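PDB 5CPG: (R)-specific enoyl-CoA hydratase from Pseudomonas aeruginosa, which catalyses the reversible hydration of trans-2-enoyl-CoA to (R)-3-hydroxyacyl-CoA, as expected of an (R)-specific hydratase of the MaoC family. Local coordinates for residues K16-S21 / D98-L103; F89-K94 / A124-V129; M116-F121 / G131-M136; H59-G64 / Q85-T90. All blocks are in the same frame, centred on the assembly; numbering follows the deposited sequence. Where two conformers were deposited one is given.

Contact 1. Residues K16-S21 / D98-L103; sequences KAEYTS and DLKVEL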
loop_
_atom_site.group_PDB
_atom_site.type_symbol
_atom_site.label_atom_id
_atom_site.label_comp_id
_atom_site.label_asym_id
_atom_site.label_seq_id
_atom_site.Cartn_x
_atom_site.Cartn_y
_atom_site.Cartn_z
ATOM N N LYS A 16 -13.308 -17.537 5.441
ATOM C CA LYS A 16 -12.681 -16.333 5.993
ATOM C C LYS A 16 -11.280 -16.624 6.534
ATOM O O LYS A 16 -10.917 -17.780 6.780
ATOM C CB LYS A 16 -13.558 -15.714 7.100
ATOM C CG LYS A 16 -14.918 -15.168 6.601
ATOM C CD LYS A 16 -15.672 -14.456 7.714
ATOM C CE LYS A 16 -16.958 -13.800 7.220
ATOM N NZ LYS A 16 -17.623 -12.971 8.295
ATOM N N ALA A 17 -10.478 -15.576 6.690
ATOM C CA ALA A 17 -9.184 -15.699 7.360
ATOM C C ALA A 17 -8.874 -14.351 7.975
ATOM O O ALA A 17 -9.474 -13.345 7.595
ATOM C CB ALA A 17 -8.093 -16.115 6.416
ATOM N N GLU A 18 -7.942 -14.342 8.933
ATOM C CA GLU A 18 -7.581 -13.120 9.619
ATOM C C GLU A 18 -6.068 -12.941 9.661
ATOM O O GLU A 18 -5.322 -13.907 9.520
ATOM C CB GLU A 18 -8.117 -13.123 11.057
ATOM C CG GLU A 18 -9.630 -13.097 11.170
ATOM C CD GLU A 18 -10.082 -13.173 12.634
ATOM O OE1 GLU A 18 -9.211 -13.407 13.510
ATOM O OE2 GLU A 18 -11.290 -12.989 12.895
ATOM N N TYR A 19 -5.632 -11.696 9.854
ATOM C CA TYR A 19 -4.202 -11.360 9.769
ATOM C C TYR A 19 -4.079 -10.138 10.627
ATOM O O TYR A 19 -4.808 -9.176 10.412
ATOM C CB TYR A 19 -3.809 -11.083 8.310
ATOM C CG TYR A 19 -2.351 -10.747 8.076
ATOM C CD1 TYR A 19 -1.383 -11.731 8.124
ATOM C CD2 TYR A 19 -1.961 -9.437 7.779
ATOM C CE1 TYR A 19 -0.035 -11.434 7.903
ATOM C CE2 TYR A 19 -0.619 -9.124 7.542
ATOM C CZ TYR A 19 0.325 -10.114 7.610
ATOM O OH TYR A 19 1.632 -9.768 7.387
ATOM N N THR A 20 -3.221 -10.164 11.648
ATOM C CA THR A 20 -3.266 -9.078 12.610
ATOM C C THR A 20 -1.909 -8.391 12.687
ATOM O O THR A 20 -0.879 -9.015 12.437
ATOM C CB THR A 20 -3.617 -9.562 14.013
ATOM O OG1 THR A 20 -2.642 -10.553 14.375
ATOM C CG2 THR A 20 -5.036 -10.088 14.093
ATOM N N SER A 21 -1.916 -7.117 13.056
ATOM C CA SER A 21 -0.670 -6.371 13.119
ATOM C C SER A 21 -0.787 -5.239 14.127
ATOM O O SER A 21 -1.792 -4.556 14.203
ATOM C CB SER A 21 -0.298 -5.812 11.748
ATOM O OG SER A 21 0.948 -5.135 11.804
ATOM N N ASP A 98 -4.194 -1.586 17.203
ATOM C CA ASP A 98 -3.885 -2.928 16.690
ATOM C C ASP A 98 -4.902 -3.207 15.613
ATOM O O ASP A 98 -6.073 -2.978 15.839
ATOM C CB ASP A 98 -3.991 -4.012 17.763
ATOM C CG ASP A 98 -2.825 -4.008 18.719
ATOM O OD1 ASP A 98 -1.743 -4.512 18.335
ATOM O OD2 ASP A 98 -3.011 -3.548 19.869
ATOM N N LEU A 99 -4.458 -3.700 14.476
ATOM C CA LEU A 99 -5.403 -3.905 13.380
ATOM C C LEU A 99 -5.597 -5.379 13.107
ATOM O O LEU A 99 -4.685 -6.181 13.216
ATOM C CB LEU A 99 -4.913 -3.205 12.100
ATOM C CG LEU A 99 -4.697 -1.722 12.233
ATOM C CD1 LEU A 99 -4.253 -1.166 10.867
ATOM C CD2 LEU A 99 -5.963 -1.033 12.712
ATOM N N LYS A 100 -6.815 -5.718 12.697
ATOM C CA LYS A 100 -7.123 -7.053 12.236
ATOM C C LYS A 100 -7.680 -6.981 10.821
ATOM O O LYS A 100 -8.694 -6.297 10.601
ATOM C CB LYS A 100 -8.144 -7.719 13.173
ATOM C CG LYS A 100 -8.646 -9.056 12.669
ATOM C CD LYS A 100 -9.723 -9.592 13.594
ATOM C CE LYS A 100 -10.798 -8.507 13.841
ATOM N NZ LYS A 100 -11.924 -8.930 14.753
ATOM N N VAL A 101 -6.979 -7.596 9.884
ATOM C CA VAL A 101 -7.476 -7.756 8.528
ATOM C C VAL A 101 -8.377 -8.975 8.493
ATOM O O VAL A 101 -7.996 -10.059 8.978
ATOM C CB VAL A 101 -6.345 -7.942 7.500
ATOM C CG1 VAL A 101 -6.930 -8.295 6.150
ATOM C CG2 VAL A 101 -5.482 -6.671 7.434
ATOM N N GLU A 102 -9.579 -8.780 7.982
ATOM C CA GLU A 102 -10.491 -9.899 7.757
ATOM C C GLU A 102 -10.691 -10.091 6.259
ATOM O O GLU A 102 -11.093 -9.156 5.582
ATOM C CB GLU A 102 -11.836 -9.660 8.435
ATOM C CG GLU A 102 -12.735 -10.897 8.232
ATOM C CD GLU A 102 -14.202 -10.704 8.600
ATOM O OE1 GLU A 102 -14.844 -9.725 8.156
ATOM O OE2 GLU A 102 -14.716 -11.568 9.336
ATOM N N LEU A 103 -10.403 -11.279 5.775
ATOM C CA LEU A 103 -10.617 -11.601 4.359
ATOM C C LEU A 103 -11.845 -12.466 4.275
ATOM O O LEU A 103 -12.052 -13.323 5.125
ATOM C CB LEU A 103 -9.429 -12.352 3.760
ATOM C CG LEU A 103 -8.074 -11.649 3.829
ATOM C CD1 LEU A 103 -7.031 -12.541 3.174
ATOM C CD2 LEU A 103 -8.187 -10.281 3.139
#
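Ala17 and Leu103, Tyr19 and Val101, and Ser21 and Leu99 form three antiparallel hydrogen-bonded pairs, each joined by two backbone bonds. The evidence is graded along the ladder: Val101 N to Tyr19 O is short at 2.7 Å, whereas the return bond from Tyr19 N to Val101 O is bent to 135° and counts as weak. Between these pairs, Glu18 with Glu102 and Thr20 with Lys100 are non-hydrogen-bonded, and CA-H groups of Glu18 and Thr20 point at the carbonyls of Val101 and Leu99.

On the face carrying Glu18, Thr20, Lys100 and Glu102 the side chains meet mainly through carbon atoms. The Thr20 methyl CG2 lies 4.0 Å from Lys100 CB. The carboxylate carbon CD of Glu18 is 3.7 Å from Lys100 CD, while the charged Lys100 NZ stays 4.5 Å from Glu18 OE2, beyond a salt bridge. Glu102 uses its two oxygens separately: OE2 makes a salt bridge with Lys16 NZ, its hydrogen bond weak at 3.4 Å, and OE1 pairs with Arg119 on the adjoining strand.

On the other face, Tyr19 CB packs 4.1 Å from Val101 CB, and Val101 CG2 sits at the edge of the phenol ring. Chi1 of -179° sets Tyr19 CG anti to the backbone N; the end of the side chain leads away from strand 98-109, and OH bonds to the backbone oxygen of Ser35 of the second subunit. Tyr19 and Leu103 also touch Ala70 of helix 62-73. The pairing of outer strand 16-22 with strand 98-109, facing that helix, is characteristic of the hot dog fold.

Contact 2. Residues F89-K94 / A124-V129; sequences FTRPVK and AGKQVV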
loop_
_atom_site.group_PDB
_atom_site.type_symbol
_atom_site.label_atom_id
_atom_site.label_comp_id
_atom_site.label_asym_id
_atom_site.label_seq_id
_atom_site.Cartn_x
_atom_site.Cartn_y
_atom_site.Cartn_z
ATOM N N PHE A 89 -11.191 4.329 2.997
ATOM C CA PHE A 89 -10.555 4.644 4.289
ATOM C C PHE A 89 -11.598 5.307 5.196
ATOM O O PHE A 89 -12.001 6.450 4.984
ATOM C CB PHE A 89 -9.332 5.541 4.096
ATOM C CG PHE A 89 -8.315 4.980 3.127
ATOM C CD1 PHE A 89 -7.425 3.980 3.514
ATOM C CD2 PHE A 89 -8.243 5.473 1.825
ATOM C CE1 PHE A 89 -6.511 3.452 2.622
ATOM C CE2 PHE A 89 -7.321 4.985 0.936
ATOM C CZ PHE A 89 -6.459 3.966 1.300
ATOM N N THR A 90 -12.042 4.553 6.187
ATOM C CA THR A 90 -13.223 4.911 6.976
ATOM C C THR A 90 -12.872 5.666 8.229
ATOM O O THR A 90 -13.509 6.662 8.573
ATOM C CB THR A 90 -13.980 3.657 7.356
ATOM O OG1 THR A 90 -14.192 2.894 6.176
ATOM C CG2 THR A 90 -15.377 4.043 7.949
ATOM N N ARG A 91 -11.812 5.216 8.875
ATOM C CA ARG A 91 -11.358 5.816 10.137
ATOM C C ARG A 91 -9.845 5.904 10.152
ATOM O O ARG A 91 -9.183 5.033 9.617
ATOM C CB ARG A 91 -11.833 4.981 11.343
ATOM C CG ARG A 91 -13.363 4.995 11.569
ATOM C CD ARG A 91 -13.788 4.041 12.673
ATOM N NE ARG A 91 -15.228 4.167 12.994
ATOM C CZ ARG A 91 -16.197 3.546 12.328
ATOM N NH1 ARG A 91 -15.897 2.747 11.300
ATOM N NH2 ARG A 91 -17.471 3.713 12.690
ATOM N N PRO A 92 -9.292 6.913 10.824
ATOM C CA PRO A 92 -7.837 6.952 10.975
ATOM C C PRO A 92 -7.307 5.854 11.903
ATOM O O PRO A 92 -8.033 5.284 12.736
ATOM C CB PRO A 92 -7.587 8.322 11.594
ATOM C CG PRO A 92 -8.845 8.613 12.316
ATOM C CD PRO A 92 -9.945 8.034 11.523
ATOM N N VAL A 93 -6.037 5.559 11.736
ATOM C CA VAL A 93 -5.355 4.578 12.560
ATOM C C VAL A 93 -4.264 5.316 13.316
ATOM O O VAL A 93 -3.484 6.060 12.696
ATOM C CB VAL A 93 -4.751 3.471 11.707
ATOM C CG1 VAL A 93 -3.965 2.454 12.586
ATOM C CG2 VAL A 93 -5.866 2.767 10.881
ATOM N N LYS A 94 -4.202 5.124 14.636
ATOM C CA LYS A 94 -3.277 5.918 15.436
ATOM C C LYS A 94 -2.143 5.050 15.935
ATOM O O LYS A 94 -2.273 3.820 15.971
ATOM C CB LYS A 94 -4.022 6.586 16.602
ATOM C CG LYS A 94 -5.159 7.499 16.122
ATOM C CD LYS A 94 -5.941 8.125 17.263
ATOM C CE LYS A 94 -6.640 7.075 18.105
ATOM N NZ LYS A 94 -7.798 7.623 18.877
ATOM N N ALA A 124 -10.848 -1.772 18.917
ATOM C CA ALA A 124 -12.154 -1.474 19.496
ATOM C C ALA A 124 -13.273 -2.032 18.608
ATOM O O ALA A 124 -14.477 -1.825 18.838
ATOM C CB ALA A 124 -12.306 -0.008 19.676
ATOM N N GLY A 125 -12.868 -2.748 17.577
ATOM C CA GLY A 125 -13.827 -3.376 16.692
ATOM C C GLY A 125 -14.416 -2.462 15.631
ATOM O O GLY A 125 -15.298 -2.889 14.885
ATOM N N LYS A 126 -13.956 -1.216 15.576
ATOM C CA LYS A 126 -14.426 -0.241 14.604
ATOM C C LYS A 126 -13.764 -0.533 13.249
ATOM O O LYS A 126 -12.576 -0.808 13.200
ATOM C CB LYS A 126 -14.089 1.171 15.060
ATOM C CG LYS A 126 -14.888 1.584 16.298
ATOM C CD LYS A 126 -16.341 1.854 15.914
ATOM C CE LYS A 126 -17.180 2.291 17.122
ATOM N NZ LYS A 126 -17.656 1.169 17.992
ATOM N N GLN A 127 -14.507 -0.462 12.158
ATOM C CA GLN A 127 -13.874 -0.706 10.846
ATOM C C GLN A 127 -13.058 0.518 10.380
ATOM O O GLN A 127 -13.543 1.643 10.359
ATOM C CB GLN A 127 -14.953 -1.094 9.817
ATOM C CG GLN A 127 -14.383 -1.513 8.462
ATOM C CD GLN A 127 -15.424 -2.207 7.600
ATOM O OE1 GLN A 127 -16.587 -2.237 7.949
ATOM N NE2 GLN A 127 -14.999 -2.784 6.486
ATOM N N VAL A 128 -11.797 0.308 10.009
ATOM C CA VAL A 128 -10.969 1.416 9.548
ATOM C C VAL A 128 -10.820 1.441 8.023
ATOM O O VAL A 128 -10.608 2.485 7.443
ATOM C CB VAL A 128 -9.600 1.395 10.220
ATOM C CG1 VAL A 128 -9.769 1.536 11.725
ATOM C CG2 VAL A 128 -8.849 0.141 9.905
ATOM N N VAL A 129 -11.003 0.297 7.399
ATOM C CA VAL A 129 -10.940 0.188 5.932
ATOM C C VAL A 129 -11.959 -0.822 5.456
ATOM O O VAL A 129 -12.141 -1.877 6.053
ATOM C CB VAL A 129 -9.497 -0.239 5.433
ATOM C CG1 VAL A 129 -9.498 -0.622 3.956
ATOM C CG2 VAL A 129 -8.547 0.852 5.660
#
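Thr90 N and Arg91 N both donate to Val128 O, at 2.8 Å and, weakly, at 3.3 Å, just where the antiparallel pairing of Phe89 with Val129 gives out and the chain leaves strand 81-89. The acceptor lies in a classic beta bulge of the hot dog sheet: Val128 and Val129 both face Val120 on strand 113-121. Thr90 N approaches Val128 O from above the carbonyl plane, 41° out of it.

Phe89 and Val129 form a non-hydrogen-bonded pair, and their side chains lie side by side pointing the same way, CD1 of the ring 4.0 Å from Val129 CG2. Beyond the strand, Val93 returns toward the bulge, its CG2 meeting Val128 CB at 4.0 Å with the two side chains crossing at about a right angle. Val128 CG1 also touches Arg91 CB, so Val128 packs against both Arg91 and Val93.

The exposed side of the contact belongs to Arg91 and Lys126. Lys126 turns at chi2 (-73°), which places CD over one face of the Arg91 guanidinium, 3.5 Å above its plane and offset toward the rim. The like-charged ends remain apart while the methylenes do the packing. Gln127 takes part at two places: its NE2 donates to Val129 O within its own strand, and its backbone oxygen meets the arginine. Arg91 NH1 donates to Gln127 O over 2.8 Å at an N-H...O angle of 154°, the oxygen in the guanidinium plane and the donor on a carbonyl lone pair.

Contact 3. Residues M116-F121 / G131-M136; sequences MATRVF and GEAEIM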
loop_
_atom_site.group_PDB
_atom_site.type_symbol
_atom_site.label_atom_id
_atom_site.label_comp_id
_atom_site.label_asym_id
_atom_site.label_seq_id
_atom_site.Cartn_x
_atom_site.Cartn_y
_atom_site.Cartn_z
ATOM N N MET A 116 -12.563 -11.034 -3.258
ATOM C CA MET A 116 -12.280 -11.226 -1.839
ATOM C C MET A 116 -12.661 -9.965 -1.130
ATOM O O MET A 116 -12.228 -8.865 -1.546
ATOM C CB MET A 116 -10.785 -11.534 -1.616
ATOM C CG MET A 116 -10.439 -11.896 -0.203
ATOM S SD MET A 116 -10.693 -13.657 0.156
ATOM C CE MET A 116 -9.809 -14.312 -1.241
ATOM N N ALA A 117 -13.502 -10.064 -0.097
ATOM C CA ALA A 117 -13.760 -8.884 0.708
ATOM C C ALA A 117 -12.513 -8.643 1.572
ATOM O O ALA A 117 -11.904 -9.607 2.017
ATOM C CB ALA A 117 -14.983 -9.074 1.590
ATOM N N THR A 118 -12.118 -7.385 1.765
ATOM C CA THR A 118 -10.887 -7.080 2.505
ATOM C C THR A 118 -11.200 -5.977 3.502
ATOM O O THR A 118 -11.238 -4.812 3.152
ATOM C CB THR A 118 -9.724 -6.660 1.558
ATOM O OG1 THR A 118 -10.119 -5.493 0.829
ATOM C CG2 THR A 118 -9.417 -7.767 0.549
ATOM N N ARG A 119 -11.498 -6.344 4.753
ATOM C CA ARG A 119 -11.917 -5.378 5.757
ATOM C C ARG A 119 -10.832 -5.261 6.813
ATOM O O ARG A 119 -10.139 -6.253 7.072
ATOM C CB ARG A 119 -13.235 -5.815 6.428
ATOM C CG ARG A 119 -14.336 -6.192 5.401
ATOM C CD ARG A 119 -15.442 -7.043 6.042
ATOM N NE ARG A 119 -16.396 -7.525 5.012
ATOM C CZ ARG A 119 -16.741 -8.798 4.817
ATOM N NH1 ARG A 119 -16.274 -9.771 5.591
ATOM N NH2 ARG A 119 -17.612 -9.097 3.861
ATOM N N VAL A 120 -10.712 -4.090 7.416
ATOM C CA VAL A 120 -9.713 -3.911 8.482
ATOM C C VAL A 120 -10.408 -3.266 9.667
ATOM O O VAL A 120 -11.124 -2.273 9.524
ATOM C CB VAL A 120 -8.517 -3.008 8.072
ATOM C CG1 VAL A 120 -7.460 -3.006 9.206
ATOM C CG2 VAL A 120 -7.900 -3.500 6.782
ATOM N N PHE A 121 -10.166 -3.845 10.843
ATOM C CA PHE A 121 -10.748 -3.357 12.093
ATOM C C PHE A 121 -9.673 -3.033 13.089
ATOM O O PHE A 121 -8.633 -3.677 13.096
ATOM C CB PHE A 121 -11.672 -4.410 12.715
ATOM C CG PHE A 121 -12.809 -4.806 11.828
ATOM C CD1 PHE A 121 -12.644 -5.847 10.952
ATOM C CD2 PHE A 121 -14.005 -4.102 11.843
ATOM C CE1 PHE A 121 -13.675 -6.243 10.078
ATOM C CE2 PHE A 121 -15.076 -4.493 10.963
ATOM C CZ PHE A 121 -14.891 -5.556 10.098
ATOM N N GLY A 131 -13.229 -2.696 1.627
ATOM C CA GLY A 131 -12.797 -2.825 0.244
ATOM C C GLY A 131 -12.900 -4.226 -0.279
ATOM O O GLY A 131 -13.371 -5.138 0.388
ATOM N N GLU A 132 -12.465 -4.407 -1.523
ATOM C CA GLU A 132 -12.485 -5.724 -2.105
ATOM C C GLU A 132 -11.291 -5.905 -3.056
ATOM O O GLU A 132 -10.781 -4.931 -3.615
ATOM C CB GLU A 132 -13.831 -5.956 -2.831
ATOM C CG GLU A 132 -14.331 -4.766 -3.684
ATOM C CD GLU A 132 -15.072 -3.623 -2.904
ATOM O OE1 GLU A 132 -15.614 -3.849 -1.790
ATOM O OE2 GLU A 132 -15.126 -2.479 -3.437
ATOM N N ALA A 133 -10.815 -7.143 -3.156
ATOM C CA ALA A 133 -9.702 -7.484 -4.031
ATOM C C ALA A 133 -10.171 -8.383 -5.171
ATOM O O ALA A 133 -11.092 -9.186 -4.987
ATOM C CB ALA A 133 -8.622 -8.206 -3.238
ATOM N N GLU A 134 -9.524 -8.287 -6.326
ATOM C CA GLU A 134 -9.721 -9.268 -7.379
ATOM C C GLU A 134 -8.367 -9.956 -7.519
ATOM O O GLU A 134 -7.325 -9.290 -7.618
ATOM C CB GLU A 134 -10.168 -8.627 -8.710
ATOM C CG GLU A 134 -10.422 -9.684 -9.841
ATOM C CD GLU A 134 -10.645 -9.050 -11.248
ATOM O OE1 GLU A 134 -10.808 -7.804 -11.368
ATOM O OE2 GLU A 134 -10.651 -9.799 -12.251
ATOM N N ILE A 135 -8.378 -11.275 -7.446
ATOM C CA ILE A 135 -7.150 -12.061 -7.556
ATOM C C ILE A 135 -7.344 -13.240 -8.498
ATOM O O ILE A 135 -8.464 -13.638 -8.794
ATOM C CB ILE A 135 -6.707 -12.587 -6.161
ATOM C CG1 ILE A 135 -7.820 -13.477 -5.597
ATOM C CG2 ILE A 135 -6.374 -11.370 -5.234
ATOM C CD1 ILE A 135 -7.515 -14.129 -4.231
ATOM N N MET A 136 -6.228 -13.810 -8.946
ATOM C CA MET A 136 -6.235 -15.149 -9.529
ATOM C C MET A 136 -5.673 -16.095 -8.492
ATOM O O MET A 136 -4.516 -15.976 -8.071
ATOM C CB MET A 136 -5.416 -15.185 -10.831
ATOM C CG MET A 136 -5.456 -16.558 -11.502
ATOM S SD MET A 136 -4.680 -16.474 -13.118
ATOM C CE MET A 136 -5.476 -15.010 -13.722
#
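Ala133 N lies in the plane of the Met116 carbonyl, 2.7 Å from Met116 O, whereas Thr118 N stands 46° out of the Gly131 carbonyl plane at 2.9 Å from Gly131 O. Within strand 113-121, Ala117 CB lies over one face of the Arg119 guanidinium, 3.4 Å above its plane and offset toward the rim; Arg119 NH1 pairs with Glu104. The arrangement is part of the antiparallel beta hairpin of strands 113-121 and 127-136 in the hot dog sheet. Within 116-121 and 131-136, Met116 and Ala133 are a hydrogen-bonded pair, completed by Met116 N to Ala133 O, and Ala117 and Glu132 a non-hydrogen-bonded one. The segment axes run antiparallel at 141°, and only these two bridges fall within the segments.

Thr118 sends CG2 to Ala133 CB at 3.9 Å and holds OG1 in the crowded position between its backbone N and carbonyl carbon (chi1 60°), where Gln85 NE2 bonds to it. The Glu132 carboxylate leaves the hairpin for Arg88. Ala133 and Ile135 face Ile71 of helix 62-73. Farther along the strand, the bent Met116 chain brings methyl CE to within 3.8 Å of Ile135 CD1.

Contact 4. Residues H59-G64 / Q85-T90; sequences HGMLSG and QTLRFT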
loop_
_atom_site.group_PDB
_atom_site.type_symbol
_atom_site.label_atom_id
_atom_site.label_comp_id
_atom_site.label_asym_id
_atom_site.label_seq_id
_atom_site.Cartn_x
_atom_site.Cartn_y
_atom_site.Cartn_z
ATOM N N HIS A 59 -0.028 5.967 8.174
ATOM C CA HIS A 59 -0.453 6.263 6.806
ATOM C C HIS A 59 -1.677 5.442 6.468
ATOM O O HIS A 59 -1.732 4.255 6.764
ATOM C CB HIS A 59 0.675 5.937 5.831
ATOM C CG HIS A 59 2.001 6.548 6.196
ATOM N ND1 HIS A 59 2.814 6.041 7.181
ATOM C CD2 HIS A 59 2.677 7.578 5.637
ATOM C CE1 HIS A 59 3.939 6.750 7.229
ATOM N NE2 HIS A 59 3.877 7.687 6.296
ATOM N N GLY A 60 -2.662 6.063 5.819
ATOM C CA GLY A 60 -3.852 5.306 5.464
ATOM C C GLY A 60 -3.542 4.061 4.677
ATOM O O GLY A 60 -4.149 3.015 4.901
ATOM N N MET A 61 -2.583 4.166 3.754
ATOM C CA MET A 61 -2.274 3.056 2.873
ATOM C C MET A 61 -1.508 1.908 3.553
ATOM O O MET A 61 -1.295 0.880 2.926
ATOM C CB MET A 61 -1.491 3.579 1.661
ATOM C CG MET A 61 -1.181 2.599 0.547
ATOM S SD MET A 61 -2.650 1.841 -0.164
ATOM C CE MET A 61 -3.298 3.233 -1.094
ATOM N N LEU A 62 -1.089 2.091 4.815
ATOM C CA LEU A 62 -0.545 0.962 5.584
ATOM C C LEU A 62 -1.582 -0.193 5.581
ATOM O O LEU A 62 -1.211 -1.371 5.466
ATOM C CB LEU A 62 -0.176 1.380 7.011
ATOM C CG LEU A 62 0.343 0.255 7.941
ATOM C CD1 LEU A 62 1.625 -0.349 7.397
ATOM C CD2 LEU A 62 0.545 0.774 9.357
ATOM N N SER A 63 -2.872 0.110 5.643
ATOM C CA SER A 63 -3.839 -0.974 5.585
ATOM C C SER A 63 -3.840 -1.717 4.252
ATOM O O SER A 63 -4.113 -2.911 4.239
ATOM C CB SER A 63 -5.248 -0.463 5.859
ATOM O OG SER A 63 -5.385 -0.112 7.224
ATOM N N GLY A 64 -3.552 -1.017 3.140
ATOM C CA GLY A 64 -3.470 -1.707 1.856
ATOM C C GLY A 64 -2.302 -2.670 1.880
ATOM O O GLY A 64 -2.382 -3.758 1.382
ATOM N N GLN A 85 -7.453 -3.956 -6.452
ATOM C CA GLN A 85 -7.850 -3.728 -5.070
ATOM C C GLN A 85 -8.580 -2.423 -4.968
ATOM O O GLN A 85 -8.110 -1.376 -5.472
ATOM C CB GLN A 85 -6.597 -3.718 -4.167
ATOM C CG GLN A 85 -6.851 -3.315 -2.726
ATOM C CD GLN A 85 -7.531 -4.442 -1.945
ATOM O OE1 GLN A 85 -7.015 -5.543 -1.885
ATOM N NE2 GLN A 85 -8.687 -4.148 -1.338
ATOM N N THR A 86 -9.689 -2.449 -4.227
ATOM C CA THR A 86 -10.374 -1.217 -3.878
ATOM C C THR A 86 -10.290 -0.987 -2.383
ATOM O O THR A 86 -10.376 -1.904 -1.622
ATOM C CB THR A 86 -11.836 -1.253 -4.351
ATOM O OG1 THR A 86 -11.835 -1.508 -5.758
ATOM C CG2 THR A 86 -12.554 0.060 -4.080
ATOM N N LEU A 87 -10.091 0.251 -2.006
ATOM C CA LEU A 87 -9.970 0.611 -0.597
ATOM C C LEU A 87 -10.836 1.812 -0.284
ATOM O O LEU A 87 -10.813 2.835 -0.996
ATOM C CB LEU A 87 -8.503 0.945 -0.243
ATOM C CG LEU A 87 -7.540 -0.217 -0.457
ATOM C CD1 LEU A 87 -6.087 0.319 -0.439
ATOM C CD2 LEU A 87 -7.691 -1.242 0.661
ATOM N N ARG A 88 -11.583 1.725 0.805
ATOM C CA ARG A 88 -12.224 2.947 1.304
ATOM C C ARG A 88 -11.704 3.140 2.721
ATOM O O ARG A 88 -11.758 2.219 3.537
ATOM C CB ARG A 88 -13.735 2.808 1.268
ATOM C CG ARG A 88 -14.256 2.581 -0.148
ATOM C CD ARG A 88 -15.731 2.194 -0.225
ATOM N NE ARG A 88 -16.037 0.819 0.213
ATOM C CZ ARG A 88 -15.932 -0.264 -0.564
ATOM N NH1 ARG A 88 -15.478 -0.188 -1.823
ATOM N NH2 ARG A 88 -16.257 -1.450 -0.090
ATOM N N PHE A 89 -11.191 4.329 2.997
ATOM C CA PHE A 89 -10.555 4.644 4.289
ATOM C C PHE A 89 -11.598 5.307 5.196
ATOM O O PHE A 89 -12.001 6.450 4.984
ATOM C CB PHE A 89 -9.332 5.541 4.096
ATOM C CG PHE A 89 -8.315 4.980 3.127
ATOM C CD1 PHE A 89 -7.425 3.980 3.514
ATOM C CD2 PHE A 89 -8.243 5.473 1.825
ATOM C CE1 PHE A 89 -6.511 3.452 2.622
ATOM C CE2 PHE A 89 -7.321 4.985 0.936
ATOM C CZ PHE A 89 -6.459 3.966 1.300
ATOM N N THR A 90 -12.042 4.553 6.187
ATOM C CA THR A 90 -13.223 4.911 6.976
ATOM C C THR A 90 -12.872 5.666 8.229
ATOM O O THR A 90 -13.509 6.662 8.573
ATOM C CB THR A 90 -13.980 3.657 7.356
ATOM O OG1 THR A 90 -14.192 2.894 6.176
ATOM C CG2 THR A 90 -15.377 4.043 7.949
#
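Met61 and Leu87 supply the apolar part of this contact, crossing at about a right angle with sulfur SD of Met61 3.8 Å from the methyl CD1 of Leu87. The same CD1 rests 4.0 Å from Gly64 CA, so one leucine methyl touches both Met61 and Gly64, the latter in helix 62-73. Gly64, having no side chain, lets Leu87 CD1 and Met61 SD lie close to its CA.

Contacts with the aromatic ring form the second group. Met61 CE comes to the edge of the Phe89 ring, near its plane, 4.0 Å from CZ. The bend at chi3 of Met61 (73°) sets this methyl near both Phe89 CZ and Leu87 CD1. Tyr82 of the second subunit meets both Phe89 and Met61, extending the cluster across the dimer interface.

A polar atom makes the closest approach: Gly60 O lies 3.3 Å from Phe89 CE1, oblique to the ring. This carbonyl belongs to the type I turn from His59 to Leu62 and also accepts a bond from Ser63 N.

The two segments share no hydrogen bond, and their meeting rests mainly on methyl, thioether and ring surfaces, with one backbone carbonyl against the ring. That chemistry implies largely van der Waals cohesion between the start of the central hot dog helix and strand 81-89, which itself continues the sheet into the second subunit.

From the N terminus, contact 1 opens at 16-21 and closes at 98-103, tying the outer strand 16-22 to its neighbour 98-109. Contact 4 is nested inside that loop, joining the start of helix 62-73 to strand 81-89. Contact 2 opens where contact 4 ends, sharing Phe89 and Thr90, and closes at 124-129 beyond contact 1, which it therefore crosses. Contact 3 opens at 116-121 within the loop of contact 2 and ends past it at 131-136, so those two cross as well; it follows contacts 1 and 4 in series. All four reach the same five-stranded sheet, and Leu99 CD1 of contact 1 touches Val93 CG1 of contact 2 at 4.0 Å.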